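Local coordinates for protein phytase (Debaryomyces castellii, PDB 2GFI) that hydrolyses phytate at the 3-position, releasing phosphate, and has acid phosphatase activity as a member of the histidine acid phosphatase family, at residues N7-V12 and Q30-R35; G38-Y43 and Y258-L263; E72-T77 and Y110-S115. All coordinates share one frame; numbering follows the deposited sequence.

Interaction 1: residues N7-V12 and Q30-R35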
ATOM      1  N   ASN A   7       0.986  14.077  -3.921  1.00 24.06           N
ATOM      2  CA  ASN A   7       0.941  12.917  -4.761  1.00 24.19           C
ATOM      3  C   ASN A   7      -0.018  11.877  -4.219  1.00 22.12           C
ATOM      4  O   ASN A   7      -0.099  10.792  -4.741  1.00 21.18           O
ATOM      5  CB  ASN A   7       2.350  12.379  -5.012  1.00 25.60           C
ATOM      6  CG  ASN A   7       2.901  11.656  -3.844  1.00 27.49           C
ATOM      7  OD1 ASN A   7       2.609  11.973  -2.678  1.00 32.08           O
ATOM      8  ND2 ASN A   7       3.710  10.663  -4.133  1.00 31.98           N
ATOM      9  N   GLY A   8      -0.775  12.252  -3.190  1.00 21.16           N
ATOM     10  CA  GLY A   8      -1.768  11.371  -2.597  1.00 20.16           C
ATOM     11  C   GLY A   8      -2.802  12.117  -1.782  1.00 19.28           C
ATOM     12  O   GLY A   8      -2.870  13.368  -1.783  1.00 18.69           O
ATOM     13  N   LEU A   9      -3.584  11.346  -1.047  1.00 18.15           N
ATOM     14  CA  LEU A   9      -4.763  11.871  -0.368  1.00 17.43           C
ATOM     15  C   LEU A   9      -4.576  11.876   1.133  1.00 17.49           C
ATOM     16  O   LEU A   9      -5.447  12.340   1.861  1.00 18.03           O
ATOM     17  CB  LEU A   9      -5.995  11.042  -0.739  1.00 16.52           C
ATOM     18  CG  LEU A   9      -6.303  10.996  -2.227  1.00 16.73           C
ATOM     19  CD1 LEU A   9      -7.377   9.970  -2.571  1.00 15.91           C
ATOM     20  CD2 LEU A   9      -6.724  12.413  -2.676  1.00 17.73           C
ATOM     21  N   LEU A  10      -3.437  11.370   1.601  1.00 17.79           N
ATOM     22  CA  LEU A  10      -3.258  11.140   3.035  1.00 18.72           C
ATOM     23  C   LEU A  10      -2.513  12.292   3.698  1.00 18.76           C
ATOM     24  O   LEU A  10      -1.460  12.720   3.247  1.00 18.95           O
ATOM     25  CB  LEU A  10      -2.537   9.809   3.316  1.00 18.53           C
ATOM     26  CG  LEU A  10      -3.214   8.573   2.729  1.00 20.55           C
ATOM     27  CD1 LEU A  10      -2.320   7.363   2.920  1.00 19.63           C
ATOM     28  CD2 LEU A  10      -4.604   8.345   3.338  1.00 20.44           C
ATOM     29  N   LEU A  11      -3.085  12.747   4.790  1.00 18.80           N
ATOM     30  CA  LEU A  11      -2.535  13.794   5.630  1.00 19.91           C
ATOM     31  C   LEU A  11      -1.657  13.182   6.726  1.00 20.09           C
ATOM     32  O   LEU A  11      -1.806  13.487   7.924  1.00 21.05           O
ATOM     33  CB  LEU A  11      -3.708  14.550   6.246  1.00 19.15           C
ATOM     34  CG  LEU A  11      -4.254  15.836   5.595  1.00 19.17           C
ATOM     35  CD1 LEU A  11      -3.635  16.275   4.305  1.00 17.54           C
ATOM     36  CD2 LEU A  11      -5.801  15.919   5.605  1.00 15.42           C
ATOM     37  N   VAL A  12      -0.766  12.297   6.310  1.00 19.35           N
ATOM     38  CA  VAL A  12       0.182  11.640   7.205  1.00 18.96           C
ATOM     39  C   VAL A  12       1.314  11.142   6.326  1.00 20.03           C
ATOM     40  O   VAL A  12       1.082  10.777   5.151  1.00 21.79           O
ATOM     41  CB  VAL A  12      -0.470  10.450   7.941  1.00 18.95           C
ATOM     42  CG1 VAL A  12      -0.743   9.249   6.943  1.00 17.92           C
ATOM     43  CG2 VAL A  12       0.356  10.023   9.189  1.00 15.92           C
ATOM     44  N   GLN A  30      -7.741   7.154   8.376  1.00 16.52           N
ATOM     45  CA  GLN A  30      -8.294   8.293   9.123  1.00 16.83           C
ATOM     46  C   GLN A  30      -7.770   9.622   8.539  1.00 16.76           C
ATOM     47  O   GLN A  30      -8.372  10.667   8.734  1.00 16.95           O
ATOM     48  CB  GLN A  30      -7.901   8.194  10.602  1.00 15.79           C
ATOM     49  CG  GLN A  30      -6.408   7.997  10.752  1.00 18.32           C
ATOM     50  CD  GLN A  30      -5.892   7.966  12.165  1.00 20.50           C
ATOM     51  OE1 GLN A  30      -5.172   7.014  12.542  1.00 26.12           O
ATOM     52  NE2 GLN A  30      -6.215   8.970  12.943  1.00 17.26           N
ATOM     53  N   TYR A  31      -6.647   9.572   7.830  1.00 16.31           N
ATOM     54  CA  TYR A  31      -5.950  10.792   7.426  1.00 17.23           C
ATOM     55  C   TYR A  31      -6.299  11.226   6.006  1.00 17.30           C
ATOM     56  O   TYR A  31      -5.736  12.167   5.491  1.00 17.74           O
ATOM     57  CB  TYR A  31      -4.440  10.594   7.519  1.00 16.69           C
ATOM     58  CG  TYR A  31      -3.921  10.422   8.913  1.00 17.37           C
ATOM     59  CD1 TYR A  31      -3.973  11.459   9.834  1.00 17.14           C
ATOM     60  CD2 TYR A  31      -3.333   9.206   9.313  1.00 19.17           C
ATOM     61  CE1 TYR A  31      -3.455  11.299  11.118  1.00 17.85           C
ATOM     62  CE2 TYR A  31      -2.800   9.041  10.565  1.00 17.56           C
ATOM     63  CZ  TYR A  31      -2.862  10.092  11.455  1.00 17.77           C
ATOM     64  OH  TYR A  31      -2.348   9.913  12.700  1.00 20.49           O
ATOM     65  N   ASN A  32      -7.196  10.513   5.367  1.00 16.98           N
ATOM     66  CA  ASN A  32      -7.547  10.842   4.032  1.00 17.74           C
ATOM     67  C   ASN A  32      -8.281  12.198   3.965  1.00 18.09           C
ATOM     68  O   ASN A  32      -9.316  12.372   4.616  1.00 18.49           O
ATOM     69  CB  ASN A  32      -8.362   9.701   3.394  1.00 17.48           C
ATOM     70  CG  ASN A  32      -8.418   9.823   1.893  1.00 17.37           C
ATOM     71  OD1 ASN A  32      -8.867  10.846   1.376  1.00 18.71           O
ATOM     72  ND2 ASN A  32      -7.938   8.804   1.177  1.00 13.45           N
ATOM     73  N   ILE A  33      -7.717  13.119   3.171  1.00 17.63           N
ATOM     74  CA  ILE A  33      -8.169  14.504   2.976  1.00 17.44           C
ATOM     75  C   ILE A  33      -9.660  14.522   2.562  1.00 17.41           C
ATOM     76  O   ILE A  33     -10.450  15.343   3.049  1.00 17.23           O
ATOM     77  CB  ILE A  33      -7.182  15.198   1.924  1.00 17.76           C
ATOM     78  CG1 ILE A  33      -7.264  16.741   1.838  1.00 19.62           C
ATOM     79  CG2 ILE A  33      -7.359  14.676   0.545  1.00 16.32           C
ATOM     80  CD1 ILE A  33      -7.867  17.349   3.011  1.00 24.15           C
ATOM     81  N   ILE A  34     -10.050  13.593   1.681  1.00 16.43           N
ATOM     82  CA  ILE A  34     -11.430  13.485   1.265  1.00 16.03           C
ATOM     83  C   ILE A  34     -12.405  13.472   2.441  1.00 17.23           C
ATOM     84  O   ILE A  34     -13.481  14.088   2.356  1.00 17.02           O
ATOM     85  CB  ILE A  34     -11.648  12.263   0.371  1.00 15.52           C
ATOM     86  CG1 ILE A  34     -10.778  12.376  -0.870  1.00 13.88           C
ATOM     87  CG2 ILE A  34     -13.119  12.150  -0.027  1.00 14.25           C
ATOM     88  CD1 ILE A  34     -10.826  11.170  -1.765  1.00 14.52           C
ATOM     89  N   ARG A  35     -12.039  12.796   3.527  1.00 18.00           N
ATOM     90  CA  ARG A  35     -12.977  12.615   4.614  1.00 19.86           C
ATOM     91  C   ARG A  35     -13.246  13.932   5.338  1.00 20.08           C
ATOM     92  O   ARG A  35     -14.202  14.013   6.098  1.00 20.28           O
ATOM     93  CB  ARG A  35     -12.583  11.448   5.573  1.00 19.97           C
ATOM     94  CG  ARG A  35     -12.737  10.066   4.886  1.00 21.79           C
ATOM     95  CD  ARG A  35     -13.449   8.907   5.663  1.00 20.10           C
ATOM     96  NE  ARG A  35     -13.301   7.609   4.949  1.00 20.05           N
ATOM     97  CZ  ARG A  35     -12.083   7.023   4.776  1.00 23.56           C
ATOM     98  NH1 ARG A  35     -10.983   7.636   5.269  1.00 21.23           N
ATOM     99  NH2 ARG A  35     -11.936   5.851   4.135  1.00 19.76           N
TER
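The first torsions of Y31 and V12 bring the ring and the valine branch together. Y31 has CG anti to its carbonyl carbon (chi1 -67°), placing CG against V12 CB. V12 has CG1 between the backbone N and the carbonyl carbon (chi1 71°), which puts CG2 anti to that N. The two segments form a single antiparallel beta bridge between loops that precede strand 59-69. L10 and N32 are its non-hydrogen-bonded pair, with CA atoms 4.4 Å apart. A backbone bond flanks the pair at each end. I33 N gives to L9 O at 2.7 Å, nearly straight and almost in line with the carbonyl bond. L11 N gives to Y31 O at 2.8 Å from above the carbonyl plane. L11 is also the centre of an inverse gamma turn.

The V12 side chain crosses Y31 at about a right angle. V12 CB lies over one ring face, offset toward the rim, 3.4 Å from Y31 CD2, in a CH-pi contact. V12 CG2 sits 3.6 Å from Y31 CE2. Q30 CG lies against the opposite face, so the ring is held between two aliphatic groups. An alanine in place of Y31 would probably leave the V12 side chain without its aromatic partner and open a gap beside Q30.

N32 OD1 accepts from I34 N at 3.0 Å, in the carbonyl plane. This is an Asx turn, and it holds the amide with ND2 3.5 Å from L9 CB. L9 CD1 meets I34 CD1. The contact also faces other subunits. Q24 of the second subunit bonds L9 N, and V12 O accepts from N7 ND2 of the third subunit. Beside F280 of helix 277-295, L11 CD2 touches I33 CD1 at 3.6 Å.

Interaction 2: residues G38-Y43 and Y258-L263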
ATOM      1  N   GLY A  38     -16.082  17.289   3.194  1.00 20.44           N
ATOM      2  CA  GLY A  38     -17.539  17.451   3.232  1.00 20.80           C
ATOM      3  C   GLY A  38     -18.331  16.841   2.077  1.00 20.84           C
ATOM      4  O   GLY A  38     -19.441  17.260   1.819  1.00 20.61           O
ATOM      5  N   GLY A  39     -17.766  15.847   1.385  1.00 20.71           N
ATOM      6  CA  GLY A  39     -18.431  15.270   0.212  1.00 19.46           C
ATOM      7  C   GLY A  39     -18.117  15.976  -1.095  1.00 18.98           C
ATOM      8  O   GLY A  39     -18.597  15.570  -2.147  1.00 19.86           O
ATOM      9  N   ALA A  40     -17.293  17.010  -1.064  1.00 18.31           N
ATOM     10  CA  ALA A  40     -17.000  17.780  -2.273  1.00 18.23           C
ATOM     11  C   ALA A  40     -15.887  17.146  -3.076  1.00 18.52           C
ATOM     12  O   ALA A  40     -15.815  17.309  -4.301  1.00 20.00           O
ATOM     13  CB  ALA A  40     -16.611  19.225  -1.904  1.00 17.76           C
ATOM     14  N   ALA A  41     -14.982  16.472  -2.369  1.00 18.02           N
ATOM     15  CA  ALA A  41     -13.773  15.936  -2.955  1.00 17.14           C
ATOM     16  C   ALA A  41     -14.115  14.562  -3.605  1.00 16.65           C
ATOM     17  O   ALA A  41     -15.290  14.177  -3.611  1.00 16.06           O
ATOM     18  CB  ALA A  41     -12.678  15.837  -1.886  1.00 16.37           C
ATOM     19  N   PRO A  42     -13.141  13.840  -4.175  1.00 15.83           N
ATOM     20  CA  PRO A  42     -13.455  12.585  -4.852  1.00 15.72           C
ATOM     21  C   PRO A  42     -14.157  11.519  -3.983  1.00 16.13           C
ATOM     22  O   PRO A  42     -14.183  11.617  -2.737  1.00 14.87           O
ATOM     23  CB  PRO A  42     -12.089  12.103  -5.376  1.00 15.16           C
ATOM     24  CG  PRO A  42     -11.318  13.410  -5.571  1.00 16.58           C
ATOM     25  CD  PRO A  42     -11.717  14.189  -4.322  1.00 16.47           C
ATOM     26  N   TYR A  43     -14.718  10.514  -4.667  1.00 16.38           N
ATOM     27  CA  TYR A  43     -15.309   9.373  -3.998  1.00 16.42           C
ATOM     28  C   TYR A  43     -14.348   8.777  -2.983  1.00 16.48           C
ATOM     29  O   TYR A  43     -13.131   8.694  -3.228  1.00 16.29           O
ATOM     30  CB  TYR A  43     -15.660   8.271  -5.017  1.00 17.03           C
ATOM     31  CG  TYR A  43     -16.311   7.097  -4.349  1.00 15.47           C
ATOM     32  CD1 TYR A  43     -17.544   7.229  -3.727  1.00 13.39           C
ATOM     33  CD2 TYR A  43     -15.675   5.862  -4.307  1.00 14.93           C
ATOM     34  CE1 TYR A  43     -18.134   6.150  -3.093  1.00 13.50           C
ATOM     35  CE2 TYR A  43     -16.262   4.782  -3.689  1.00 14.26           C
ATOM     36  CZ  TYR A  43     -17.475   4.928  -3.079  1.00 15.63           C
ATOM     37  OH  TYR A  43     -18.031   3.817  -2.441  1.00 19.79           O
ATOM     38  N   TYR A 258     -12.498  25.006  -2.432  1.00 17.38           N
ATOM     39  CA  TYR A 258     -11.608  25.264  -3.542  1.00 17.85           C
ATOM     40  C   TYR A 258     -10.616  24.093  -3.653  1.00 18.52           C
ATOM     41  O   TYR A 258     -10.411  23.540  -4.729  1.00 19.48           O
ATOM     42  CB  TYR A 258     -10.897  26.602  -3.252  1.00 16.95           C
ATOM     43  CG  TYR A 258     -10.108  27.190  -4.392  1.00 17.72           C
ATOM     44  CD1 TYR A 258     -10.411  28.476  -4.891  1.00 18.18           C
ATOM     45  CD2 TYR A 258      -9.032  26.490  -4.969  1.00 16.08           C
ATOM     46  CE1 TYR A 258      -9.673  29.041  -5.919  1.00 16.15           C
ATOM     47  CE2 TYR A 258      -8.295  27.047  -5.983  1.00 16.03           C
ATOM     48  CZ  TYR A 258      -8.617  28.324  -6.460  1.00 16.61           C
ATOM     49  OH  TYR A 258      -7.880  28.858  -7.503  1.00 17.29           O
ATOM     50  N   CYS A 259      -9.993  23.738  -2.523  1.00 18.70           N
ATOM     51  CA  CYS A 259      -9.135  22.568  -2.415  1.00 19.19           C
ATOM     52  C   CYS A 259      -9.851  21.298  -2.955  1.00 18.65           C
ATOM     53  O   CYS A 259      -9.342  20.609  -3.840  1.00 17.94           O
ATOM     54  CB  CYS A 259      -8.723  22.386  -0.938  1.00 19.06           C
ATOM     55  SG  CYS A 259      -8.319  20.705  -0.432  1.00 21.03           S
ATOM     56  N   ALA A 260     -11.050  21.035  -2.428  1.00 18.43           N
ATOM     57  CA  ALA A 260     -11.823  19.847  -2.819  1.00 17.53           C
ATOM     58  C   ALA A 260     -12.085  19.849  -4.302  1.00 16.96           C
ATOM     59  O   ALA A 260     -11.846  18.856  -4.962  1.00 16.94           O
ATOM     60  CB  ALA A 260     -13.094  19.758  -2.035  1.00 17.18           C
ATOM     61  N   TYR A 261     -12.550  20.986  -4.828  1.00 17.24           N
ATOM     62  CA  TYR A 261     -12.778  21.119  -6.259  1.00 17.27           C
ATOM     63  C   TYR A 261     -11.573  21.128  -7.147  1.00 17.36           C
ATOM     64  O   TYR A 261     -11.628  20.544  -8.202  1.00 18.33           O
ATOM     65  CB  TYR A 261     -13.778  22.248  -6.567  1.00 18.57           C
ATOM     66  CG  TYR A 261     -15.108  21.749  -6.129  1.00 17.71           C
ATOM     67  CD1 TYR A 261     -15.779  20.815  -6.896  1.00 15.79           C
ATOM     68  CD2 TYR A 261     -15.631  22.114  -4.900  1.00 20.06           C
ATOM     69  CE1 TYR A 261     -16.971  20.290  -6.487  1.00 17.57           C
ATOM     70  CE2 TYR A 261     -16.851  21.597  -4.475  1.00 22.23           C
ATOM     71  CZ  TYR A 261     -17.505  20.679  -5.289  1.00 18.93           C
ATOM     72  OH  TYR A 261     -18.691  20.135  -4.891  1.00 21.77           O
ATOM     73  N   GLU A 262     -10.481  21.776  -6.750  1.00 17.33           N
ATOM     74  CA  GLU A 262      -9.282  21.735  -7.566  1.00 17.90           C
ATOM     75  C   GLU A 262      -8.695  20.318  -7.620  1.00 17.93           C
ATOM     76  O   GLU A 262      -8.151  19.872  -8.660  1.00 16.79           O
ATOM     77  CB  GLU A 262      -8.227  22.691  -7.007  1.00 19.08           C
ATOM     78  CG  GLU A 262      -7.040  22.843  -7.946  1.00 20.24           C
ATOM     79  CD  GLU A 262      -6.156  24.000  -7.542  1.00 23.46           C
ATOM     80  OE1 GLU A 262      -5.794  24.093  -6.348  1.00 25.87           O
ATOM     81  OE2 GLU A 262      -5.826  24.818  -8.423  1.00 27.11           O
ATOM     82  N   LEU A 263      -8.789  19.622  -6.485  1.00 17.69           N
ATOM     83  CA  LEU A 263      -8.474  18.201  -6.437  1.00 18.55           C
ATOM     84  C   LEU A 263      -9.325  17.410  -7.462  1.00 18.74           C
ATOM     85  O   LEU A 263      -8.768  16.710  -8.312  1.00 18.98           O
ATOM     86  CB  LEU A 263      -8.664  17.675  -4.999  1.00 18.29           C
ATOM     87  CG  LEU A 263      -8.438  16.178  -4.731  1.00 19.39           C
ATOM     88  CD1 LEU A 263      -7.004  15.749  -5.048  1.00 18.54           C
ATOM     89  CD2 LEU A 263      -8.715  15.934  -3.248  1.00 19.49           C
TER
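A40, A41 and P42 pass as an irregular loop against A260, Y261 and L263 of helix 249-266. The nearest CA atoms are those of A41 and A260, 4.4 Å apart. This is loop-on-helix packing in the histidine acid phosphatase fold, with alanine against alanine at its middle. The loop enters through G38 and G39, both with positive phi. A side chain at G39 would collide with the carbonyl O of G38, which explains the glycine. No hydrogen bond joins the segments, and the contact is apolar.

A260 CB points toward the loop and meets two methyl groups. A40 CB is 3.6 Å from it, and A41 CB is 3.9 Å from it. Y261 starts out away from the loop, but its ring end returns to it. Y261 CE2 lies 3.5 Å from A40 CB, and A40 O sits over one ring face, offset toward the rim. That carbonyl accepts hydrogen bonds from N264 ND2 and Q371 NE2. The Y261 side chain is about 6 Å from that of H70, the predicted nucleophile, so the packing lies close to the probable active site. C259 ties the same helix to C272 by a disulfide.

L263 has CG anti to its backbone N (chi1 178°). Its side chain crosses the P42 ring at about a right angle, with L263 CD2 3.6 Å from P42 CD.

Interaction 3: residues E72-T77 and Y110-S115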
ATOM      1  N   GLU A  72     -17.915  12.937  -9.194  1.00 18.37           N
ATOM      2  CA  GLU A  72     -17.139  14.141  -9.013  1.00 18.25           C
ATOM      3  C   GLU A  72     -17.477  15.166 -10.094  1.00 18.51           C
ATOM      4  O   GLU A  72     -17.695  14.821 -11.248  1.00 19.07           O
ATOM      5  CB  GLU A  72     -15.639  13.833  -9.030  1.00 17.39           C
ATOM      6  CG  GLU A  72     -15.130  13.014  -7.837  1.00 16.51           C
ATOM      7  CD  GLU A  72     -15.260  11.490  -7.993  1.00 16.53           C
ATOM      8  OE1 GLU A  72     -16.128  10.985  -8.731  1.00 13.89           O
ATOM      9  OE2 GLU A  72     -14.480  10.764  -7.355  1.00 17.31           O
ATOM     10  N   ARG A  73     -17.499  16.423  -9.704  1.00 18.97           N
ATOM     11  CA  ARG A  73     -17.877  17.489 -10.587  1.00 19.81           C
ATOM     12  C   ARG A  73     -17.000  18.703 -10.372  1.00 20.95           C
ATOM     13  O   ARG A  73     -16.214  18.788  -9.406  1.00 21.91           O
ATOM     14  CB  ARG A  73     -19.356  17.840 -10.375  1.00 19.74           C
ATOM     15  CG  ARG A  73     -19.766  18.034  -8.904  1.00 20.22           C
ATOM     16  CD  ARG A  73     -20.929  18.953  -8.825  1.00 23.04           C
ATOM     17  NE  ARG A  73     -21.454  19.204  -7.502  1.00 26.41           N
ATOM     18  CZ  ARG A  73     -21.094  20.249  -6.771  1.00 25.37           C
ATOM     19  NH1 ARG A  73     -20.190  21.093  -7.217  1.00 26.94           N
ATOM     20  NH2 ARG A  73     -21.625  20.447  -5.593  1.00 26.89           N
ATOM     21  N   TYR A  74     -17.104  19.620 -11.332  1.00 21.51           N
ATOM     22  CA  TYR A  74     -16.677  20.981 -11.186  1.00 20.92           C
ATOM     23  C   TYR A  74     -17.541  21.633 -10.121  1.00 21.27           C
ATOM     24  O   TYR A  74     -18.606  21.109  -9.758  1.00 21.29           O
ATOM     25  CB  TYR A  74     -16.870  21.727 -12.505  1.00 20.57           C
ATOM     26  CG  TYR A  74     -15.716  21.555 -13.454  1.00 19.71           C
ATOM     27  CD1 TYR A  74     -14.678  22.488 -13.490  1.00 18.29           C
ATOM     28  CD2 TYR A  74     -15.654  20.448 -14.315  1.00 18.65           C
ATOM     29  CE1 TYR A  74     -13.597  22.328 -14.385  1.00 18.66           C
ATOM     30  CE2 TYR A  74     -14.587  20.274 -15.183  1.00 17.73           C
ATOM     31  CZ  TYR A  74     -13.570  21.208 -15.213  1.00 19.48           C
ATOM     32  OH  TYR A  74     -12.516  21.012 -16.072  1.00 21.45           O
ATOM     33  N   PRO A  75     -17.094  22.784  -9.623  1.00 21.21           N
ATOM     34  CA  PRO A  75     -17.886  23.518  -8.652  1.00 21.42           C
ATOM     35  C   PRO A  75     -19.236  23.886  -9.255  1.00 21.76           C
ATOM     36  O   PRO A  75     -19.379  23.989 -10.476  1.00 20.47           O
ATOM     37  CB  PRO A  75     -17.045  24.760  -8.368  1.00 20.82           C
ATOM     38  CG  PRO A  75     -15.651  24.400  -8.806  1.00 22.00           C
ATOM     39  CD  PRO A  75     -15.809  23.431  -9.922  1.00 20.68           C
ATOM     40  N   SER A  76     -20.230  24.042  -8.392  1.00 23.00           N
ATOM     41  CA  SER A  76     -21.492  24.583  -8.815  1.00 24.90           C
ATOM     42  C   SER A  76     -21.236  26.029  -9.196  1.00 25.37           C
ATOM     43  O   SER A  76     -20.115  26.574  -9.019  1.00 24.82           O
ATOM     44  CB  SER A  76     -22.486  24.528  -7.671  1.00 25.17           C
ATOM     45  OG  SER A  76     -22.004  25.365  -6.641  1.00 28.65           O
ATOM     46  N   THR A  77     -22.270  26.673  -9.715  1.00 26.45           N
ATOM     47  CA  THR A  77     -22.112  28.071 -10.141  1.00 26.09           C
ATOM     48  C   THR A  77     -21.698  28.933  -8.971  1.00 25.51           C
ATOM     49  O   THR A  77     -20.697  29.644  -9.053  1.00 27.04           O
ATOM     50  CB  THR A  77     -23.406  28.586 -10.735  1.00 26.24           C
ATOM     51  OG1 THR A  77     -23.772  27.739 -11.849  1.00 26.95           O
ATOM     52  CG2 THR A  77     -23.179  30.015 -11.285  1.00 24.34           C
ATOM     53  N   TYR A 110      -6.499  29.876 -12.215  1.00 25.27           N
ATOM     54  CA  TYR A 110      -7.732  29.453 -11.600  1.00 24.71           C
ATOM     55  C   TYR A 110      -8.131  28.121 -12.261  1.00 24.98           C
ATOM     56  O   TYR A 110      -7.975  27.977 -13.480  1.00 24.18           O
ATOM     57  CB  TYR A 110      -8.803  30.499 -11.794  1.00 24.17           C
ATOM     58  CG  TYR A 110     -10.096  30.051 -11.195  1.00 23.77           C
ATOM     59  CD1 TYR A 110     -10.161  29.686  -9.864  1.00 22.91           C
ATOM     60  CD2 TYR A 110     -11.265  29.981 -11.961  1.00 24.04           C
ATOM     61  CE1 TYR A 110     -11.362  29.240  -9.304  1.00 23.61           C
ATOM     62  CE2 TYR A 110     -12.484  29.552 -11.390  1.00 21.45           C
ATOM     63  CZ  TYR A 110     -12.510  29.176 -10.073  1.00 22.82           C
ATOM     64  OH  TYR A 110     -13.669  28.728  -9.484  1.00 23.23           O
ATOM     65  N   PHE A 111      -8.617  27.153 -11.470  1.00 24.69           N
ATOM     66  CA  PHE A 111      -8.745  25.784 -11.980  1.00 25.01           C
ATOM     67  C   PHE A 111      -9.953  25.514 -12.894  1.00 26.37           C
ATOM     68  O   PHE A 111     -10.019  24.501 -13.579  1.00 26.82           O
ATOM     69  CB  PHE A 111      -8.694  24.790 -10.846  1.00 24.42           C
ATOM     70  CG  PHE A 111      -9.875  24.839  -9.922  1.00 22.63           C
ATOM     71  CD1 PHE A 111     -10.967  24.012 -10.131  1.00 21.97           C
ATOM     72  CD2 PHE A 111      -9.863  25.647  -8.813  1.00 22.07           C
ATOM     73  CE1 PHE A 111     -12.033  24.007  -9.246  1.00 22.63           C
ATOM     74  CE2 PHE A 111     -10.927  25.683  -7.939  1.00 22.05           C
ATOM     75  CZ  PHE A 111     -12.014  24.865  -8.146  1.00 23.09           C
ATOM     76  N   VAL A 112     -10.923  26.409 -12.875  1.00 27.98           N
ATOM     77  CA  VAL A 112     -12.008  26.335 -13.810  1.00 29.89           C
ATOM     78  C   VAL A 112     -11.664  27.275 -14.969  1.00 32.70           C
ATOM     79  O   VAL A 112     -11.847  28.495 -14.860  1.00 32.82           O
ATOM     80  CB  VAL A 112     -13.351  26.698 -13.171  1.00 29.02           C
ATOM     81  CG1 VAL A 112     -14.466  26.382 -14.125  1.00 27.23           C
ATOM     82  CG2 VAL A 112     -13.541  25.918 -11.863  1.00 28.10           C
ATOM     83  N   PRO A 113     -11.192  26.696 -16.080  1.00 35.42           N
ATOM     84  CA  PRO A 113     -10.727  27.502 -17.212  1.00 37.70           C
ATOM     85  C   PRO A 113     -11.934  28.185 -17.856  1.00 39.50           C
ATOM     86  O   PRO A 113     -11.923  29.403 -18.144  1.00 41.04           O
ATOM     87  CB  PRO A 113     -10.109  26.461 -18.167  1.00 37.88           C
ATOM     88  CG  PRO A 113     -10.788  25.117 -17.820  1.00 37.41           C
ATOM     89  CD  PRO A 113     -11.162  25.241 -16.361  1.00 35.55           C
ATOM     90  N   ASP A 114     -12.993  27.409 -18.019  1.00 40.19           N
ATOM     91  CA  ASP A 114     -14.176  27.850 -18.733  1.00 40.27           C
ATOM     92  C   ASP A 114     -15.363  27.657 -17.808  1.00 38.76           C
ATOM     93  O   ASP A 114     -15.537  26.576 -17.243  1.00 39.52           O
ATOM     94  CB  ASP A 114     -14.313  26.959 -19.962  1.00 41.61           C
ATOM     95  CG  ASP A 114     -15.279  27.510 -20.979  1.00 45.38           C
ATOM     96  OD1 ASP A 114     -16.072  28.456 -20.639  1.00 48.25           O
ATOM     97  OD2 ASP A 114     -15.304  27.027 -22.149  1.00 49.25           O
ATOM     98  N   SER A 115     -16.178  28.690 -17.651  1.00 36.95           N
ATOM     99  CA  SER A 115     -17.298  28.640 -16.731  1.00 35.59           C
ATOM    100  C   SER A 115     -18.418  27.743 -17.256  1.00 33.76           C
ATOM    101  O   SER A 115     -19.385  27.433 -16.555  1.00 34.00           O
ATOM    102  CB  SER A 115     -17.805  30.059 -16.415  1.00 36.42           C
ATOM    103  OG  SER A 115     -18.683  30.555 -17.418  1.00 37.59           O
TER
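Y74 and P75 pack on F111, V112 and P113 without a hydrogen bond between the segments. Y74 and P75 end the RHGxRxP signature of histidine acid phosphatases, which includes H70, the predicted nucleophile. The partner segment is a loop between helices 77-91 and 133-148.

Y74 has CG anti to its carbonyl carbon (chi1 -85°), and the ring that starts there runs past V112 in the opposite direction. Both methyls of V112 meet one corner of the ring: V112 CG1 and CG2 are each 4.0 Å from Y74 CD1. CG2 lies at the ring edge, in the plane, while CG1 approaches obliquely. F111 O is also near the plane, at the edge by CE1. The hydroxyl of Y74 bonds to the backbone O of N126.

F111 takes the less common first torsion, with CG between the backbone N and the carbonyl carbon (chi1 68°). Its ring and the P75 ring reach each other tip to tip. P75 CG sits 3.7 Å from F111 CE1 and equally far from CZ. P75 CD also meets V112 CG2 tip to tip, at 3.9 Å. Y83 of helix 77-91 and Y261 of helix 249-266 touch both P75 and F111. Y258 meets the F111 ring edge-to-face.

S76 is the N-cap residue of helix 77-91, so the packed pair leads straight into that helix. Just before the pair, R73 NH1 gives a 3.0 Å bond to Y74 O, which lies in the guanidinium plane.

In the fold
All three contacts are largely buried, but they differ in chemistry. Interaction 1 alone has hydrogen bonds between its segments, both of them backbone, and adds apolar packing. It lies beside two other subunits. Interactions 2 and 3 rest on apolar packing. Interaction 2 is nearest the centre of the chain. Interaction 3 is farther out and has one exposed residue, P113. Helix 249-266 is shared: it forms one side of interaction 2 and borders interaction 3. Interaction 1 packs on interaction 2 through I34 and P42. Interactions 2 and 3 meet where Y43 N probably bonds E72 OE2. Interactions 1 and 3 do not touch.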